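PDB 3C7M: Thiol:disulfide interchange protein dsbA-like from Escherichia coli, which forms disulfide bonds in the periplasm by passing its own redox-active disulfide to other proteins, working with DsbI to install an essential disulfide in arylsulfate sulfotransferase AssT. Local coordinates for residues Lys19-Val24 / Pro42-Val47; Tyr33-Ala38 / Gly162-Val167; Tyr172-Lys177 / Asp183-Leu188. All coordinates share one frame; numbering follows the deposited sequence. Where two conformers were deposited one is given.

Interaction 1: residues Lys19-Val24 / Pro42-Val47; sequences KTLIKV and PVSEKV
No flat group has a face or an edge in the meeting of Leu21 with Ser44 and Val47: the contact consists of one methyl, one hydroxyl and a second methyl. Leu21 CD2 makes both close approaches, coming within 3.8 Å of Ser44 OG and 4.3 Å of Val47 CG2. The CA-CB bond of Leu21 points at the helix, and with CG opposite the backbone N (chi1 174°) the isobutyl group extends out from the strand to the helix surface. The 3.8 Å approach of Leu21 CD2 to Ser44 OG is van der Waals contact, because CD2 offers no polar hydrogen. In the conformer described, one of two modelled, Ser44 OG is instead hydrogen-bonded to Thr40 O, the carbonyl one turn back in its own helix, which satisfies this buried polar atom while it lies against a leucine. The interface is small, 93 Å² summed over both sides, and the CA atoms of Leu21 and Ser44 are 7.7 Å apart. Strand 20-25, helices 30-38 and 40-46, and strand 52-57, parallel to the first, form the beta-alpha-beta crossover of the thioredoxin fold. Ser44 also touches Phe53 of strand 52-57, while Val43 packs on Ile182 and Ile189 of helix 182-193.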
loop_
_atom_site.group_PDB
_atom_site.type_symbol
_atom_site.label_atom_id
_atom_site.label_comp_id
_atom_site.label_asym_id
_atom_site.label_seq_id
_atom_site.Cartn_x
_atom_site.Cartn_y
_atom_site.Cartn_z
ATOM N N LYS A 19 -14.646 7.824 -0.603
ATOM C CA LYS A 19 -14.094 7.950 -1.959
ATOM C C LYS A 19 -12.623 7.531 -2.027
ATOM O O LYS A 19 -11.771 8.274 -2.523
ATOM C CB LYS A 19 -14.306 9.367 -2.509
ATOM C CG LYS A 19 -15.738 9.858 -2.361
ATOM C CD LYS A 19 -15.951 11.199 -3.036
ATOM C CE LYS A 19 -17.373 11.691 -2.819
ATOM N NZ LYS A 19 -18.384 10.741 -3.362
ATOM N N THR A 20 -12.342 6.339 -1.503
ATOM C CA THR A 20 -10.987 5.772 -1.537
ATOM C C THR A 20 -10.967 4.345 -2.061
ATOM O O THR A 20 -11.930 3.578 -1.914
ATOM C CB THR A 20 -10.291 5.739 -0.152
ATOM O OG1 THR A 20 -11.030 4.902 0.743
ATOM C CG2 THR A 20 -10.134 7.131 0.446
ATOM N N LEU A 21 -9.841 4.004 -2.672
ATOM C CA LEU A 21 -9.485 2.627 -2.911
ATOM C C LEU A 21 -8.252 2.398 -2.066
ATOM O O LEU A 21 -7.160 2.846 -2.410
ATOM C CB LEU A 21 -9.186 2.380 -4.390
ATOM C CG LEU A 21 -8.666 0.986 -4.731
ATOM C CD1 LEU A 21 -9.739 -0.071 -4.455
ATOM C CD2 LEU A 21 -8.209 0.927 -6.186
ATOM N N ILE A 22 -8.448 1.732 -0.933
ATOM C CA ILE A 22 -7.346 1.428 -0.032
ATOM C C ILE A 22 -6.768 0.086 -0.439
ATOM O O ILE A 22 -7.507 -0.854 -0.742
ATOM C CB ILE A 22 -7.816 1.419 1.448
ATOM C CG1 ILE A 22 -8.062 2.858 1.919
ATOM C CG2 ILE A 22 -6.803 0.696 2.352
ATOM C CD1 ILE A 22 -8.730 2.981 3.285
ATOM N N LYS A 23 -5.440 0.009 -0.502
ATOM C CA LYS A 23 -4.785 -1.270 -0.718
ATOM C C LYS A 23 -3.897 -1.576 0.473
ATOM O O LYS A 23 -2.852 -0.939 0.657
ATOM C CB LYS A 23 -3.966 -1.292 -2.008
ATOM C CG LYS A 23 -3.333 -2.658 -2.267
ATOM C CD LYS A 23 -2.185 -2.592 -3.246
ATOM C CE LYS A 23 -1.059 -1.757 -2.653
ATOM N NZ LYS A 23 0.263 -2.216 -3.136
ATOM N N VAL A 24 -4.329 -2.529 1.291
ATOM C CA VAL A 24 -3.493 -3.000 2.391
ATOM C C VAL A 24 -2.448 -3.939 1.803
ATOM O O VAL A 24 -2.779 -4.879 1.080
ATOM C CB VAL A 24 -4.308 -3.701 3.498
ATOM C CG1 VAL A 24 -3.388 -4.069 4.666
ATOM C CG2 VAL A 24 -5.440 -2.785 3.975
ATOM N N PRO A 42 -2.782 0.030 -13.430
ATOM C CA PRO A 42 -3.842 0.173 -14.419
ATOM C C PRO A 42 -5.232 0.313 -13.818
ATOM O O PRO A 42 -5.990 1.169 -14.261
ATOM C CB PRO A 42 -3.723 -1.102 -15.254
ATOM C CG PRO A 42 -2.287 -1.463 -15.153
ATOM C CD PRO A 42 -1.906 -1.112 -13.735
ATOM N N VAL A 43 -5.548 -0.483 -12.794
ATOM C CA VAL A 43 -6.883 -0.424 -12.195
ATOM C C VAL A 43 -7.122 0.903 -11.471
ATOM O O VAL A 43 -8.175 1.516 -11.645
ATOM C CB VAL A 43 -7.168 -1.639 -11.267
ATOM C CG1 VAL A 43 -8.455 -1.443 -10.482
ATOM C CG2 VAL A 43 -7.263 -2.910 -12.077
ATOM N N SER A 44 -6.150 1.350 -10.673
ATOM C CA SER A 44 -6.290 2.605 -9.929
ATOM C C SER A 44 -6.423 3.799 -10.871
ATOM O O SER A 44 -7.185 4.725 -10.606
ATOM C CB SER A 44 -5.121 2.805 -8.965
ATOM O OG SER A 44 -5.004 1.708 -8.080
ATOM N N GLU A 45 -5.690 3.764 -11.982
ATOM C CA GLU A 45 -5.756 4.813 -12.994
ATOM C C GLU A 45 -7.161 4.882 -13.593
ATOM O O GLU A 45 -7.702 5.973 -13.829
ATOM C CB GLU A 45 -4.707 4.544 -14.086
ATOM C CG GLU A 45 -4.807 5.421 -15.336
ATOM C CD GLU A 45 -4.443 6.875 -15.091
ATOM O OE1 GLU A 45 -3.689 7.166 -14.136
ATOM O OE2 GLU A 45 -4.910 7.733 -15.872
ATOM N N LYS A 46 -7.754 3.715 -13.822
ATOM C CA LYS A 46 -9.085 3.631 -14.415
ATOM C C LYS A 46 -10.171 4.198 -13.516
ATOM O O LYS A 46 -11.165 4.723 -14.013
ATOM C CB LYS A 46 -9.424 2.194 -14.808
ATOM C CG LYS A 46 -8.694 1.717 -16.057
ATOM C CD LYS A 46 -8.914 0.237 -16.322
ATOM C CE LYS A 46 -10.354 -0.086 -16.705
ATOM N NZ LYS A 46 -10.810 0.680 -17.921
ATOM N N VAL A 47 -9.973 4.109 -12.199
ATOM C CA VAL A 47 -11.000 4.552 -11.246
ATOM C C VAL A 47 -10.653 5.846 -10.489
ATOM O O VAL A 47 -11.353 6.215 -9.545
ATOM C CB VAL A 47 -11.393 3.420 -10.238
ATOM C CG1 VAL A 47 -11.988 2.213 -10.976
ATOM C CG2 VAL A 47 -10.192 2.989 -9.390
#

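Interaction 2: residues Tyr33-Ala38 / Gly162-Val167; sequences YKYDKA and GVPAYV
Tyr35 and Tyr166 both have CG placed beside the backbone N and opposite the carbonyl carbon (chi1 -73° and -63°), and these torsions bring the start of one side chain to the end of the other. The setting is the active-site end of a thioredoxin fold. Helix 30-38 follows the redox-active Cys29 and includes Cys32, and the facing loop carries Pro164 after a cis peptide bond, the cis-proline familiar from thioredoxin-like enzymes. Pro164 touches Phe31 and Cys32, while the preceding Val163 touches Cys29 and Cys32. Across the contact Pro164 CG lies 4.2 Å from Tyr35 CD1, approaching the aromatic ring obliquely. Two residues further on, in the strand, Tyr166 reaches out lengthwise until its OH is 3.5 Å from Tyr35 CB, a van der Waals contact of the hydroxyl oxygen with a methylene. The polar side of that hydroxyl is served by Thr40 OG1, to which it is hydrogen-bonded. Asp36 OD1 bonds to the same threonine oxygen, while its OD2 is hydrogen-bonded to Tyr101 OH and salt-bridged to Lys23 NZ. Asp36 was modelled in two conformers, so its details hold for the one described. In that conformer the carboxylate stands nearly perpendicular to the Tyr166 ring, with the planes 82° apart. Asp36 OD1 and Tyr166 OH are 4.1 Å from each other, and a water bridges them: it donates to Asp36 OD1 at 3.0 Å and is hydrogen-bonded to Tyr166 OH, also at 3.0 Å.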
loop_
_atom_site.group_PDB
_atom_site.type_symbol
_atom_site.label_atom_id
_atom_site.label_comp_id
_atom_site.label_asym_id
_atom_site.label_seq_id
_atom_site.Cartn_x
_atom_site.Cartn_y
_atom_site.Cartn_z
ATOM N N TYR A 33 3.429 -8.051 -4.466
ATOM C CA TYR A 33 4.360 -7.737 -5.547
ATOM C C TYR A 33 3.736 -8.096 -6.899
ATOM O O TYR A 33 3.746 -7.284 -7.825
ATOM C CB TYR A 33 5.669 -8.502 -5.318
ATOM C CG TYR A 33 6.840 -8.151 -6.217
ATOM C CD1 TYR A 33 6.855 -6.987 -7.002
ATOM C CD2 TYR A 33 7.966 -8.972 -6.242
ATOM C CE1 TYR A 33 7.965 -6.670 -7.804
ATOM C CE2 TYR A 33 9.074 -8.664 -7.032
ATOM C CZ TYR A 33 9.071 -7.520 -7.808
ATOM O OH TYR A 33 10.173 -7.223 -8.583
ATOM N N LYS A 34 3.179 -9.303 -6.986
ATOM C CA LYS A 34 2.553 -9.797 -8.217
ATOM C C LYS A 34 1.419 -8.899 -8.701
ATOM O O LYS A 34 1.397 -8.486 -9.865
ATOM C CB LYS A 34 2.055 -11.227 -8.017
ATOM C CG LYS A 34 3.170 -12.261 -7.986
ATOM N N TYR A 35 0.495 -8.572 -7.800
ATOM C CA TYR A 35 -0.627 -7.692 -8.157
ATOM C C TYR A 35 -0.193 -6.244 -8.438
ATOM O O TYR A 35 -0.800 -5.564 -9.271
ATOM C CB TYR A 35 -1.770 -7.787 -7.131
ATOM C CG TYR A 35 -2.569 -9.090 -7.219
ATOM C CD1 TYR A 35 -2.120 -10.250 -6.592
ATOM C CD2 TYR A 35 -3.773 -9.160 -7.933
ATOM C CE1 TYR A 35 -2.840 -11.448 -6.667
ATOM C CE2 TYR A 35 -4.502 -10.358 -8.015
ATOM C CZ TYR A 35 -4.025 -11.499 -7.378
ATOM O OH TYR A 35 -4.719 -12.698 -7.440
ATOM N N ASP A 36 0.860 -5.771 -7.763
ATOM C CA ASP A 36 1.407 -4.430 -8.029
ATOM C C ASP A 36 2.134 -4.351 -9.371
ATOM O O ASP A 36 2.272 -3.269 -9.953
ATOM C CB ASP A 36 2.348 -3.971 -6.907
ATOM C CG ASP A 36 1.605 -3.455 -5.687
ATOM O OD1 ASP A 36 0.363 -3.321 -5.726
ATOM O OD2 ASP A 36 2.266 -3.182 -4.668
ATOM N N LYS A 37 2.611 -5.497 -9.850
ATOM C CA LYS A 37 3.228 -5.554 -11.170
ATOM C C LYS A 37 2.159 -5.592 -12.254
ATOM O O LYS A 37 2.357 -5.034 -13.336
ATOM C CB LYS A 37 4.149 -6.769 -11.302
ATOM C CG LYS A 37 5.486 -6.601 -10.589
ATOM C CD LYS A 37 6.451 -7.731 -10.916
ATOM C CE LYS A 37 6.212 -8.957 -10.050
ATOM N NZ LYS A 37 7.136 -10.066 -10.425
ATOM N N ALA A 38 1.030 -6.232 -11.950
ATOM C CA ALA A 38 0.050 -6.596 -12.977
ATOM C C ALA A 38 -1.272 -5.828 -13.017
ATOM O O ALA A 38 -1.837 -5.642 -14.102
ATOM C CB ALA A 38 -0.229 -8.093 -12.923
ATOM N N GLY A 162 -6.087 -12.106 3.954
ATOM C CA GLY A 162 -4.665 -11.844 3.775
ATOM C C GLY A 162 -4.390 -10.521 3.094
ATOM O O GLY A 162 -5.248 -9.640 3.048
ATOM N N VAL A 163 -3.175 -10.385 2.580
ATOM C CA VAL A 163 -2.816 -9.252 1.737
ATOM C C VAL A 163 -2.423 -9.762 0.346
ATOM O O VAL A 163 -1.946 -10.892 0.213
ATOM C CB VAL A 163 -1.694 -8.373 2.365
ATOM C CG1 VAL A 163 -2.235 -7.578 3.547
ATOM C CG2 VAL A 163 -0.488 -9.217 2.780
ATOM N N PRO A 164 -2.627 -8.945 -0.701
ATOM C CA PRO A 164 -3.191 -7.599 -0.673
ATOM C C PRO A 164 -4.674 -7.591 -0.333
ATOM O O PRO A 164 -5.382 -8.575 -0.588
ATOM C CB PRO A 164 -2.988 -7.101 -2.105
ATOM C CG PRO A 164 -2.935 -8.347 -2.930
ATOM C CD PRO A 164 -2.270 -9.366 -2.067
ATOM N N ALA A 165 -5.123 -6.481 0.240
ATOM C CA ALA A 165 -6.532 -6.296 0.561
ATOM C C ALA A 165 -6.980 -4.963 -0.041
ATOM O O ALA A 165 -6.630 -3.881 0.457
ATOM C CB ALA A 165 -6.741 -6.337 2.071
ATOM N N TYR A 166 -7.736 -5.051 -1.134
ATOM C CA TYR A 166 -8.283 -3.864 -1.789
ATOM C C TYR A 166 -9.661 -3.568 -1.227
ATOM O O TYR A 166 -10.563 -4.409 -1.303
ATOM C CB TYR A 166 -8.380 -4.061 -3.297
ATOM C CG TYR A 166 -7.058 -4.276 -3.994
ATOM C CD1 TYR A 166 -6.541 -5.560 -4.158
ATOM C CD2 TYR A 166 -6.342 -3.201 -4.534
ATOM C CE1 TYR A 166 -5.334 -5.775 -4.830
ATOM C CE2 TYR A 166 -5.133 -3.411 -5.213
ATOM C CZ TYR A 166 -4.641 -4.701 -5.355
ATOM O OH TYR A 166 -3.446 -4.944 -6.006
ATOM N N VAL A 167 -9.799 -2.375 -0.661
ATOM C CA VAL A 167 -11.011 -1.958 0.037
ATOM C C VAL A 167 -11.590 -0.697 -0.606
ATOM O O VAL A 167 -10.881 0.284 -0.826
ATOM C CB VAL A 167 -10.719 -1.692 1.537
ATOM C CG1 VAL A 167 -11.988 -1.241 2.263
ATOM C CG2 VAL A 167 -10.138 -2.943 2.215
HETATM O O HOH W 1 -0.979 -5.709 -4.387
#

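Interaction 3: residues Tyr172-Lys177 / Asp183-Leu188; sequences YLIYTK and DAMADL. With CD (cadmium ion), chain E.
Ile174, at the end of strand 172-174, and Leu188, in helix 182-193, have the nearest pair of CA atoms in this contact, 8.5 Å apart, a spacing that the two side chains bridge between them. Both CA-CB bonds point across the gap, and the side chains meet tip to tip. Leu188 CD2 does the touching from the helix: it sits 3.8 Å from Ile174 CG1 and equally close to Ile174 CG2, so the methyl rests against both branches of the isoleucine. Ile174 CD1 lies only slightly farther from the same methyl. The leucine gets there with CG swung opposite its backbone N (chi1 173°), which projects the group outward from the helix. Met185, one turn earlier, starts out pointing past the strand, but all three of its torsions are near 180°. The straight chain carries Met185 CE to 4.4 Å from Ile174 CD1, a looser contact. No hydrogen bond crosses between the segments, which bury 138 Å² in all; the close approaches are between apolar side chains.

The helix also holds a metal site. Cadmium is bound by Asp183 OD1 at 2.2 Å and by both carboxylate oxygens of Asp187, OD1 at 2.5 Å and OD2 at 2.3 Å, with one more atom from outside the two segments. Four residues apart, the two aspartates lie one helical turn from each other and can clasp a single ion; cadmium here probably comes from the crystallisation medium.

Strand 172-174 runs antiparallel between strands 165-168 and 7-9. Helix 182-193 covers this sheet through its apolar residues: Leu188 additionally touches Tyr7 of strand 7-9 and Phe1, and Met185 packs on Ile179 in the turn that leads into the helix.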
loop_
_atom_site.group_PDB
_atom_site.type_symbol
_atom_site.label_atom_id
_atom_site.label_comp_id
_atom_site.label_asym_id
_atom_site.label_seq_id
_atom_site.Cartn_x
_atom_site.Cartn_y
_atom_site.Cartn_z
ATOM N N TYR A 172 -15.972 -2.116 1.627
ATOM C CA TYR A 172 -16.115 -3.285 0.765
ATOM C C TYR A 172 -14.762 -3.862 0.414
ATOM O O TYR A 172 -14.002 -3.253 -0.334
ATOM C CB TYR A 172 -16.897 -2.913 -0.504
ATOM C CG TYR A 172 -18.251 -2.309 -0.198
ATOM C CD1 TYR A 172 -19.317 -3.118 0.202
ATOM C CD2 TYR A 172 -18.461 -0.935 -0.292
ATOM C CE1 TYR A 172 -20.566 -2.570 0.501
ATOM C CE2 TYR A 172 -19.712 -0.374 0.008
ATOM C CZ TYR A 172 -20.753 -1.206 0.402
ATOM O OH TYR A 172 -21.993 -0.667 0.689
ATOM N N LEU A 173 -14.467 -5.033 0.973
ATOM C CA LEU A 173 -13.204 -5.712 0.746
ATOM C C LEU A 173 -13.317 -6.689 -0.421
ATOM O O LEU A 173 -14.079 -7.665 -0.375
ATOM C CB LEU A 173 -12.752 -6.440 2.020
ATOM C CG LEU A 173 -11.534 -7.374 1.950
ATOM C CD1 LEU A 173 -10.314 -6.701 1.354
ATOM C CD2 LEU A 173 -11.187 -7.898 3.335
ATOM N N ILE A 174 -12.549 -6.435 -1.472
ATOM C CA ILE A 174 -12.523 -7.358 -2.598
ATOM C C ILE A 174 -11.810 -8.656 -2.209
ATOM O O ILE A 174 -10.834 -8.629 -1.462
ATOM C CB ILE A 174 -11.859 -6.702 -3.826
ATOM C CG1 ILE A 174 -12.698 -5.490 -4.259
ATOM C CG2 ILE A 174 -11.662 -7.718 -4.969
ATOM C CD1 ILE A 174 -12.037 -4.587 -5.291
ATOM N N TYR A 175 -12.316 -9.797 -2.678
ATOM C CA TYR A 175 -11.579 -11.042 -2.520
ATOM C C TYR A 175 -10.522 -11.132 -3.616
ATOM O O TYR A 175 -10.845 -11.289 -4.801
ATOM C CB TYR A 175 -12.510 -12.270 -2.559
ATOM C CG TYR A 175 -13.243 -12.517 -1.255
ATOM C CD1 TYR A 175 -12.549 -12.917 -0.111
ATOM C CD2 TYR A 175 -14.622 -12.346 -1.160
ATOM C CE1 TYR A 175 -13.210 -13.138 1.091
ATOM C CE2 TYR A 175 -15.296 -12.570 0.039
ATOM C CZ TYR A 175 -14.580 -12.958 1.159
ATOM O OH TYR A 175 -15.252 -13.174 2.347
ATOM N N THR A 176 -9.258 -11.027 -3.217
ATOM C CA THR A 176 -8.142 -11.041 -4.160
ATOM C C THR A 176 -8.167 -12.231 -5.126
ATOM O O THR A 176 -7.897 -12.072 -6.314
ATOM C CB THR A 176 -6.793 -10.930 -3.412
ATOM O OG1 THR A 176 -6.756 -9.677 -2.724
ATOM C CG2 THR A 176 -5.604 -11.024 -4.368
ATOM N N LYS A 177 -8.540 -13.403 -4.622
ATOM C CA LYS A 177 -8.571 -14.626 -5.440
ATOM C C LYS A 177 -9.612 -14.594 -6.561
ATOM O O LYS A 177 -9.532 -15.397 -7.495
ATOM C CB LYS A 177 -8.777 -15.866 -4.555
ATOM C CG LYS A 177 -10.104 -15.925 -3.816
ATOM C CD LYS A 177 -10.268 -17.258 -3.092
ATOM C CE LYS A 177 -11.491 -17.237 -2.194
ATOM N NZ LYS A 177 -11.502 -18.380 -1.240
ATOM N N ASP A 183 -9.921 -5.117 -16.272
ATOM C CA ASP A 183 -11.252 -4.613 -16.566
ATOM C C ASP A 183 -12.285 -5.032 -15.526
ATOM O O ASP A 183 -13.049 -4.201 -15.041
ATOM C CB ASP A 183 -11.704 -5.021 -17.966
ATOM C CG ASP A 183 -13.041 -4.421 -18.330
ATOM O OD1 ASP A 183 -14.085 -5.003 -17.945
ATOM O OD2 ASP A 183 -13.037 -3.349 -18.981
ATOM N N ALA A 184 -12.286 -6.318 -15.177
ATOM C CA ALA A 184 -13.265 -6.857 -14.237
ATOM C C ALA A 184 -13.088 -6.240 -12.855
ATOM O O ALA A 184 -14.068 -5.942 -12.178
ATOM C CB ALA A 184 -13.162 -8.356 -14.161
ATOM N N MET A 185 -11.836 -6.027 -12.451
ATOM C CA MET A 185 -11.573 -5.403 -11.161
ATOM C C MET A 185 -12.054 -3.956 -11.140
ATOM O O MET A 185 -12.653 -3.505 -10.162
ATOM C CB MET A 185 -10.091 -5.470 -10.800
ATOM C CG MET A 185 -9.836 -5.139 -9.335
ATOM S SD MET A 185 -8.079 -5.118 -8.989
ATOM C CE MET A 185 -8.116 -4.627 -7.274
ATOM N N ALA A 186 -11.807 -3.230 -12.229
ATOM C CA ALA A 186 -12.258 -1.851 -12.330
ATOM C C ALA A 186 -13.792 -1.793 -12.331
ATOM O O ALA A 186 -14.370 -0.951 -11.648
ATOM C CB ALA A 186 -11.691 -1.193 -13.573
ATOM N N ASP A 187 -14.434 -2.707 -13.072
ATOM C CA ASP A 187 -15.900 -2.820 -13.079
ATOM C C ASP A 187 -16.428 -3.015 -11.653
ATOM O O ASP A 187 -17.366 -2.329 -11.234
ATOM C CB ASP A 187 -16.375 -3.999 -13.947
ATOM C CG ASP A 187 -16.231 -3.747 -15.443
ATOM O OD1 ASP A 187 -15.630 -2.734 -15.860
ATOM O OD2 ASP A 187 -16.717 -4.608 -16.211
ATOM N N LEU A 188 -15.810 -3.947 -10.923
ATOM C CA LEU A 188 -16.221 -4.258 -9.553
ATOM C C LEU A 188 -16.080 -3.046 -8.642
ATOM O O LEU A 188 -17.000 -2.727 -7.886
ATOM C CB LEU A 188 -15.423 -5.440 -8.998
ATOM C CG LEU A 188 -15.606 -5.792 -7.517
ATOM C CD1 LEU A 188 -17.064 -6.092 -7.168
ATOM C CD2 LEU A 188 -14.727 -6.971 -7.173
HETATM CD CD CD E . -15.907 -3.699 -18.164
#

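In the fold
The three contacts are neighbouring parts of one thioredoxin-fold core, their centres 10 to 11 Å apart, and all reach the same sheet. Interactions 1 and 2 are joined by a salt bridge, Lys23 NZ to Asp36 OD2 at 2.7 Å, running from strand 20-25 to helix 30-38, which contains Cys32. Interactions 2 and 3 meet at the cis-proline: Pro164 O lies 2.8 Å from Thr176 OG1, a probable hydrogen bond. Met185 ties all three together, Met185 CE being 3.5 Å from Tyr166 CG and Met185 SD 3.9 Å from Val43 CG2. Interaction 2 borders the Cys29/Cys32 site; interaction 3 carries cadmium, about 10 Å from the side chain of Val47 in interaction 1.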